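Local coordinates for protein FAD-dependent pyridine nucleotide-disulphide oxidoreductase (Desulfovibrio vulgaris, PDB 3IWA) that probably transfers electrons from a reduced pyridine nucleotide to a disulphide or related acceptor through FAD, as in related flavoprotein disulphide reductases, at residues A[312-315]-A[316-319]; A[341-345]-A[346-350]; A[128-131]-A[132-135]. One frame throughout, in Å; residues are numbered along the deposited sequence.

Interaction 1 of 3, residues A[312-315]-A[316-319]; sequences GSMA and NRQG
Met314 and Gln318 are tied by a backbone hydrogen bond from Gln318 N to Met314 O of 2.9 Å, almost linear at the hydrogen (171°). One residue on, Gly319 N donates to Ala315 O at 2.8 Å with a more bent N-H...O angle of 151°. These i to i+4 bonds belong to the N-terminal part of helix 314-326, and just ahead of them Ala315 N bonds to Gly312 O.

Polar side-chain contact runs through one water. It lies 3.0 Å from Ser313 OG and accepts a hydrogen bond from Arg317 NH1 at 2.8 Å. Arg317 reaches it because its chain is stretched from CG to NE and runs back past Ser313, whose CB sits over one face of the guanidinium, offset toward the rim. NE and NH2 bond to the second subunit, to Asn451 OD1 and Val437 O of that chain respectively, so three bonds, to the water, Asn451 and Val437, fix the rotation of the guanidinium group.

The van der Waals contacts centre on Met314, whose carbons lie against polar groups. Its chain bends at chi2 and chi3, and the methyl CE ends 4.0 Å from Arg317 NH1, while CB meets Gln318 NE2 at 3.8 Å. Gln318 CG, placed beside its own backbone N (chi1 -60°), packs 3.3 Å from Met314 O. Beyond it the side chain is extended, and OE1 takes a hydrogen bond from Gly293 N.

Ala315 touches Ala13 in the loop just before helix 14-25, and Asn316 touches Lys17 on that helix and Met447 of the second subunit. Such i to i+4 pairing is that of an alpha-helix, here near its N-terminal end, packed between helix 14-25 of the nucleotide-binding fold and the dimer interface.

Interaction 2 of 3, residues A[341-345]-A[346-350]; sequences AVKLF and EGSAS
Lys343 and Ser348 face each other as a non-hydrogen-bonded antiparallel pair, with Lys343 CD 3.5 Å from Ser348 OG. The lysine leaves the strand with CG anti to its backbone nitrogen (chi1 170°), then bends at chi2 and chi4, which brings NZ back over the turn. There NZ donates to Leu344 O at 2.6 Å, arriving from above the carbonyl plane, and weakly to Phe345 O.

On the same face Ala341 lies opposite Ser350, whose OG comes 3.8 Å from Ala341 CB and is hydrogen-bonded to Trp340 O; Val438 of the second subunit packs on both residues. Val342 and Ala349 point to the other face, toward helices 169-182 and 202-214 respectively. Their backbones pair twice, Val342 N to Ala349 O and Ala349 N to Val342 O, each 2.9 Å.

Past the strands, Leu344 N bonds to Gly347 O at 3.0 Å, and Leu344 CB lies against that same oxygen. Phe345 and Glu346 diverge: the Phe345 side chain touches Val176 and Asp180 of helix 169-182, whereas the Glu346 carboxylate reaches Lys214 in a salt bridge and Asn215. The hairpin end is thus held by two charged groups: a lysine ammonium that bonds to Leu344 O, and weakly to Phe345 O, and would probably polarise them, and the Asp211 carboxylate, which collects the amides of Phe345, Glu346 and Gly347.

Interaction 3 of 3, residues A[128-131]-A[132-135]; sequences PPVE and GMDL
Val130 and Met133 make the closest side-chain contact between the two segments, Val130 CG2 to Met133 CG at 3.4 Å, closer than usual for two carbons. CG2 sits between the backbone nitrogen and the carbonyl carbon of Val130, turned at the methionine, and the Met133 methyl CE adds a second touch at 3.7 Å. The methionine chain bends at chi2 (-71°), which carries SD and CE toward the Pro128 ring. That ring is crossed at about a right angle, with CD 4.2 Å from SD. Met133 CG also lies 3.6 Å from Pro128 O.

The type II beta turn from Val130 to Met133 brings these two residues together. It has Gly132 at its third position with phi +90°, where a CB would collide with Glu131 O. A type I turn from Gly132 to Leu135 continues the chain from it, closed by Leu135 N to Gly132 O at 3.2 Å. Pro129 centres an inverse gamma turn before them.

Further out, the loop lies against strand 225-230: Glu131 bonds to Leu228 through the backbone, and Met133 packs on Leu228. A type II turn enclosing a small apolar contact, run on into a type I turn, makes this a compact surface loop joining strand 123-125 to strand 138-140.

Overall arrangement
From the N terminus, interaction 3 comes first, folding the loop between strands 123-125 and 138-140 at the surface. Interaction 1 follows at the start of helix 314-326, and interaction 2 closes the hairpin of strands 340-343 and 348-353. All three join adjoining residues and lie in series, with none nested or crossed. Interaction 3 stands apart, its centre 32 Å from that of interaction 1 and 31 Å from that of interaction 2. Those two are 22 Å apart between centres, about 8 Å between nearest atoms, and both touch the second subunit. Interaction 2 also joins the dimerisation-domain sheet to helices 169-182 and 202-214.

Interaction 1 of 3, residues A[312-315]-A[316-319]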
loop_
_atom_site.group_PDB
_atom_site.type_symbol
_atom_site.label_atom_id
_atom_site.label_comp_id
_atom_site.label_asym_id
_atom_site.label_seq_id
_atom_site.Cartn_x
_atom_site.Cartn_y
_atom_site.Cartn_z
ATOM N N GLY A 312 -4.923 -7.628 16.694
ATOM C CA GLY A 312 -6.354 -7.504 16.443
ATOM C C GLY A 312 -6.686 -8.017 15.057
ATOM O O GLY A 312 -7.407 -9.000 14.919
ATOM N N SER A 313 -6.093 -7.379 14.053
ATOM C CA SER A 313 -6.339 -7.667 12.629
ATOM C C SER A 313 -6.411 -9.149 12.212
ATOM O O SER A 313 -7.160 -9.510 11.300
ATOM C CB SER A 313 -5.241 -6.985 11.812
ATOM O OG SER A 313 -3.944 -7.344 12.304
ATOM N N MET A 314 -5.651 -10.005 12.893
ATOM C CA MET A 314 -5.572 -11.418 12.540
ATOM C C MET A 314 -6.911 -12.128 12.775
ATOM O O MET A 314 -7.311 -12.966 11.985
ATOM C CB MET A 314 -4.500 -12.119 13.358
ATOM C CG MET A 314 -3.080 -11.629 13.195
ATOM S SD MET A 314 -2.227 -12.292 11.789
ATOM C CE MET A 314 -2.401 -10.921 10.705
ATOM N N ALA A 315 -7.578 -11.783 13.872
ATOM C CA ALA A 315 -8.879 -12.352 14.257
ATOM C C ALA A 315 -9.864 -12.515 13.106
ATOM O O ALA A 315 -10.240 -13.637 12.762
ATOM C CB ALA A 315 -9.532 -11.492 15.383
ATOM N N ASN A 316 -10.277 -11.403 12.529
ATOM C CA ASN A 316 -11.254 -11.424 11.466
ATOM C C ASN A 316 -10.828 -12.240 10.262
ATOM O O ASN A 316 -11.618 -13.012 9.754
ATOM C CB ASN A 316 -11.719 -10.011 11.091
ATOM C CG ASN A 316 -12.722 -9.473 12.113
ATOM O OD1 ASN A 316 -13.350 -10.275 12.819
ATOM N ND2 ASN A 316 -12.871 -8.136 12.216
ATOM N N ARG A 317 -9.564 -12.153 9.887
ATOM C CA ARG A 317 -9.107 -12.798 8.672
ATOM C C ARG A 317 -9.053 -14.303 8.914
ATOM O O ARG A 317 -9.561 -15.050 8.110
ATOM C CB ARG A 317 -7.768 -12.249 8.240
ATOM C CG ARG A 317 -7.810 -10.752 7.976
ATOM C CD ARG A 317 -6.482 -10.186 7.553
ATOM N NE ARG A 317 -6.540 -8.731 7.529
ATOM C CZ ARG A 317 -5.548 -7.915 7.860
ATOM N NH1 ARG A 317 -4.379 -8.395 8.247
ATOM N NH2 ARG A 317 -5.730 -6.606 7.792
ATOM N N GLN A 318 -8.496 -14.712 10.054
ATOM C CA GLN A 318 -8.373 -16.134 10.390
ATOM C C GLN A 318 -9.757 -16.744 10.691
ATOM O O GLN A 318 -9.994 -17.861 10.350
ATOM C CB GLN A 318 -7.435 -16.390 11.566
ATOM C CG GLN A 318 -6.011 -15.916 11.373
ATOM C CD GLN A 318 -5.171 -16.093 12.639
ATOM O OE1 GLN A 318 -5.670 -16.574 13.656
ATOM N NE2 GLN A 318 -3.895 -15.751 12.560
ATOM N N GLY A 319 -10.646 -15.975 11.282
ATOM C CA GLY A 319 -11.981 -16.439 11.600
ATOM C C GLY A 319 -12.753 -16.811 10.361
ATOM O O GLY A 319 -13.448 -17.843 10.336
HETATM O O HOH W 1 -3.068 -6.284 9.591
#

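Interaction 2 of 3, residues A[341-345]-A[346-350]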
loop_
_atom_site.group_PDB
_atom_site.type_symbol
_atom_site.label_atom_id
_atom_site.label_comp_id
_atom_site.label_asym_id
_atom_site.label_seq_id
_atom_site.Cartn_x
_atom_site.Cartn_y
_atom_site.Cartn_z
ATOM N N ALA A 341 -0.124 -0.386 13.297
ATOM C CA ALA A 341 -0.191 1.050 13.340
ATOM C C ALA A 341 -0.640 1.469 14.724
ATOM O O ALA A 341 -1.467 0.795 15.340
ATOM C CB ALA A 341 -1.144 1.564 12.289
ATOM N N VAL A 342 -0.061 2.564 15.219
ATOM C CA VAL A 342 -0.476 3.219 16.460
ATOM C C VAL A 342 -0.657 4.724 16.208
ATOM O O VAL A 342 0.216 5.386 15.632
ATOM C CB VAL A 342 0.567 3.076 17.570
ATOM C CG1 VAL A 342 -0.081 3.248 18.894
ATOM C CG2 VAL A 342 1.204 1.741 17.542
ATOM N N LYS A 343 -1.788 5.258 16.637
ATOM C CA LYS A 343 -2.021 6.684 16.614
ATOM C C LYS A 343 -1.713 7.238 18.013
ATOM O O LYS A 343 -2.211 6.720 19.024
ATOM C CB LYS A 343 -3.459 6.964 16.186
ATOM C CG LYS A 343 -3.927 8.422 16.355
ATOM C CD LYS A 343 -3.799 9.270 15.085
ATOM C CE LYS A 343 -3.946 10.781 15.400
ATOM N NZ LYS A 343 -2.895 11.293 16.351
ATOM N N LEU A 344 -0.846 8.254 18.047
ATOM C CA LEU A 344 -0.421 8.909 19.291
ATOM C C LEU A 344 -1.078 10.300 19.348
ATOM O O LEU A 344 -2.091 10.530 18.704
ATOM C CB LEU A 344 1.123 8.951 19.424
ATOM C CG LEU A 344 1.867 7.614 19.327
ATOM C CD1 LEU A 344 3.352 7.819 19.310
ATOM C CD2 LEU A 344 1.480 6.721 20.463
ATOM N N PHE A 345 -0.548 11.226 20.125
ATOM C CA PHE A 345 -1.248 12.501 20.300
ATOM C C PHE A 345 -1.286 13.269 18.996
ATOM O O PHE A 345 -2.351 13.608 18.513
ATOM C CB PHE A 345 -0.626 13.310 21.422
ATOM C CG PHE A 345 -0.903 12.730 22.769
ATOM C CD1 PHE A 345 -2.071 13.038 23.435
ATOM C CD2 PHE A 345 -0.022 11.833 23.340
ATOM C CE1 PHE A 345 -2.354 12.482 24.687
ATOM C CE2 PHE A 345 -0.275 11.268 24.583
ATOM C CZ PHE A 345 -1.447 11.595 25.268
ATOM N N GLU A 346 -0.122 13.498 18.410
ATOM C CA GLU A 346 -0.016 14.231 17.140
ATOM C C GLU A 346 0.531 13.353 16.001
ATOM O O GLU A 346 0.054 13.432 14.877
ATOM C CB GLU A 346 0.853 15.482 17.326
ATOM C CG GLU A 346 0.305 16.470 18.375
ATOM C CD GLU A 346 1.419 17.123 19.183
ATOM O OE1 GLU A 346 2.409 17.578 18.552
ATOM O OE2 GLU A 346 1.315 17.178 20.433
ATOM N N GLY A 347 1.503 12.503 16.276
ATOM C CA GLY A 347 2.022 11.629 15.229
ATOM C C GLY A 347 1.341 10.281 15.196
ATOM O O GLY A 347 0.572 9.942 16.084
ATOM N N SER A 348 1.646 9.531 14.143
ATOM C CA SER A 348 1.268 8.149 13.979
ATOM C C SER A 348 2.510 7.385 13.657
ATOM O O SER A 348 3.381 7.906 13.006
ATOM C CB SER A 348 0.310 7.999 12.825
ATOM O OG SER A 348 -0.960 8.492 13.199
ATOM N N ALA A 349 2.593 6.157 14.124
ATOM C CA ALA A 349 3.682 5.282 13.792
ATOM C C ALA A 349 3.096 4.025 13.143
ATOM O O ALA A 349 2.004 3.617 13.490
ATOM C CB ALA A 349 4.472 4.931 15.037
ATOM N N SER A 350 3.825 3.406 12.215
ATOM C CA SER A 350 3.340 2.219 11.515
ATOM C C SER A 350 4.499 1.412 10.981
ATOM O O SER A 350 5.576 1.936 10.842
ATOM C CB SER A 350 2.390 2.627 10.387
ATOM O OG SER A 350 1.766 1.476 9.872
#

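Interaction 3 of 3, residues A[128-131]-A[132-135]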
loop_
_atom_site.group_PDB
_atom_site.type_symbol
_atom_site.label_atom_id
_atom_site.label_comp_id
_atom_site.label_asym_id
_atom_site.label_seq_id
_atom_site.Cartn_x
_atom_site.Cartn_y
_atom_site.Cartn_z
ATOM N N PRO A 128 4.688 -10.099 36.278
ATOM C CA PRO A 128 5.961 -10.195 36.991
ATOM C C PRO A 128 5.789 -10.912 38.330
ATOM O O PRO A 128 4.809 -10.657 39.025
ATOM C CB PRO A 128 6.340 -8.734 37.243
ATOM C CG PRO A 128 5.625 -7.967 36.251
ATOM C CD PRO A 128 4.352 -8.700 35.967
ATOM N N PRO A 129 6.735 -11.806 38.684
ATOM C CA PRO A 129 6.640 -12.571 39.940
ATOM C C PRO A 129 7.050 -11.713 41.135
ATOM O O PRO A 129 8.077 -11.959 41.789
ATOM C CB PRO A 129 7.594 -13.740 39.716
ATOM C CG PRO A 129 8.642 -13.177 38.751
ATOM C CD PRO A 129 7.994 -12.073 37.962
ATOM N N VAL A 130 6.205 -10.720 41.392
ATOM C CA VAL A 130 6.432 -9.684 42.371
ATOM C C VAL A 130 5.202 -9.555 43.261
ATOM O O VAL A 130 4.086 -9.942 42.896
ATOM C CB VAL A 130 6.678 -8.300 41.712
ATOM C CG1 VAL A 130 7.942 -8.314 40.844
ATOM C CG2 VAL A 130 5.473 -7.878 40.909
ATOM N N GLU A 131 5.441 -8.965 44.418
ATOM C CA GLU A 131 4.466 -8.800 45.484
ATOM C C GLU A 131 3.400 -7.774 45.076
ATOM O O GLU A 131 3.714 -6.766 44.448
ATOM C CB GLU A 131 5.245 -8.360 46.733
ATOM C CG GLU A 131 4.452 -8.038 47.981
ATOM C CD GLU A 131 5.370 -7.527 49.106
ATOM O OE1 GLU A 131 6.318 -8.257 49.469
ATOM O OE2 GLU A 131 5.160 -6.393 49.606
ATOM N N GLY A 132 2.141 -8.055 45.394
ATOM C CA GLY A 132 1.066 -7.090 45.172
ATOM C C GLY A 132 0.399 -7.180 43.808
ATOM O O GLY A 132 -0.479 -6.388 43.488
ATOM N N MET A 133 0.784 -8.172 43.013
ATOM C CA MET A 133 0.157 -8.382 41.706
ATOM C C MET A 133 -1.271 -8.952 41.828
ATOM O O MET A 133 -1.865 -9.372 40.819
ATOM C CB MET A 133 1.051 -9.272 40.821
ATOM C CG MET A 133 2.199 -8.495 40.143
ATOM S SD MET A 133 1.642 -7.387 38.831
ATOM C CE MET A 133 2.892 -6.110 38.901
ATOM N N ASP A 134 -1.800 -8.958 43.058
ATOM C CA ASP A 134 -3.152 -9.443 43.385
ATOM C C ASP A 134 -4.084 -8.340 43.876
ATOM O O ASP A 134 -5.220 -8.621 44.231
ATOM C CB ASP A 134 -3.093 -10.550 44.459
ATOM C CG ASP A 134 -2.378 -10.098 45.755
ATOM O OD1 ASP A 134 -2.937 -10.344 46.858
ATOM O OD2 ASP A 134 -1.273 -9.496 45.672
ATOM N N LEU A 135 -3.619 -7.093 43.892
ATOM C CA LEU A 135 -4.408 -6.004 44.454
ATOM C C LEU A 135 -5.487 -5.584 43.487
ATOM O O LEU A 135 -5.354 -5.745 42.273
ATOM C CB LEU A 135 -3.527 -4.797 44.767
ATOM C CG LEU A 135 -2.455 -4.979 45.843
ATOM C CD1 LEU A 135 -1.482 -3.840 45.759
ATOM C CD2 LEU A 135 -3.088 -5.076 47.237
#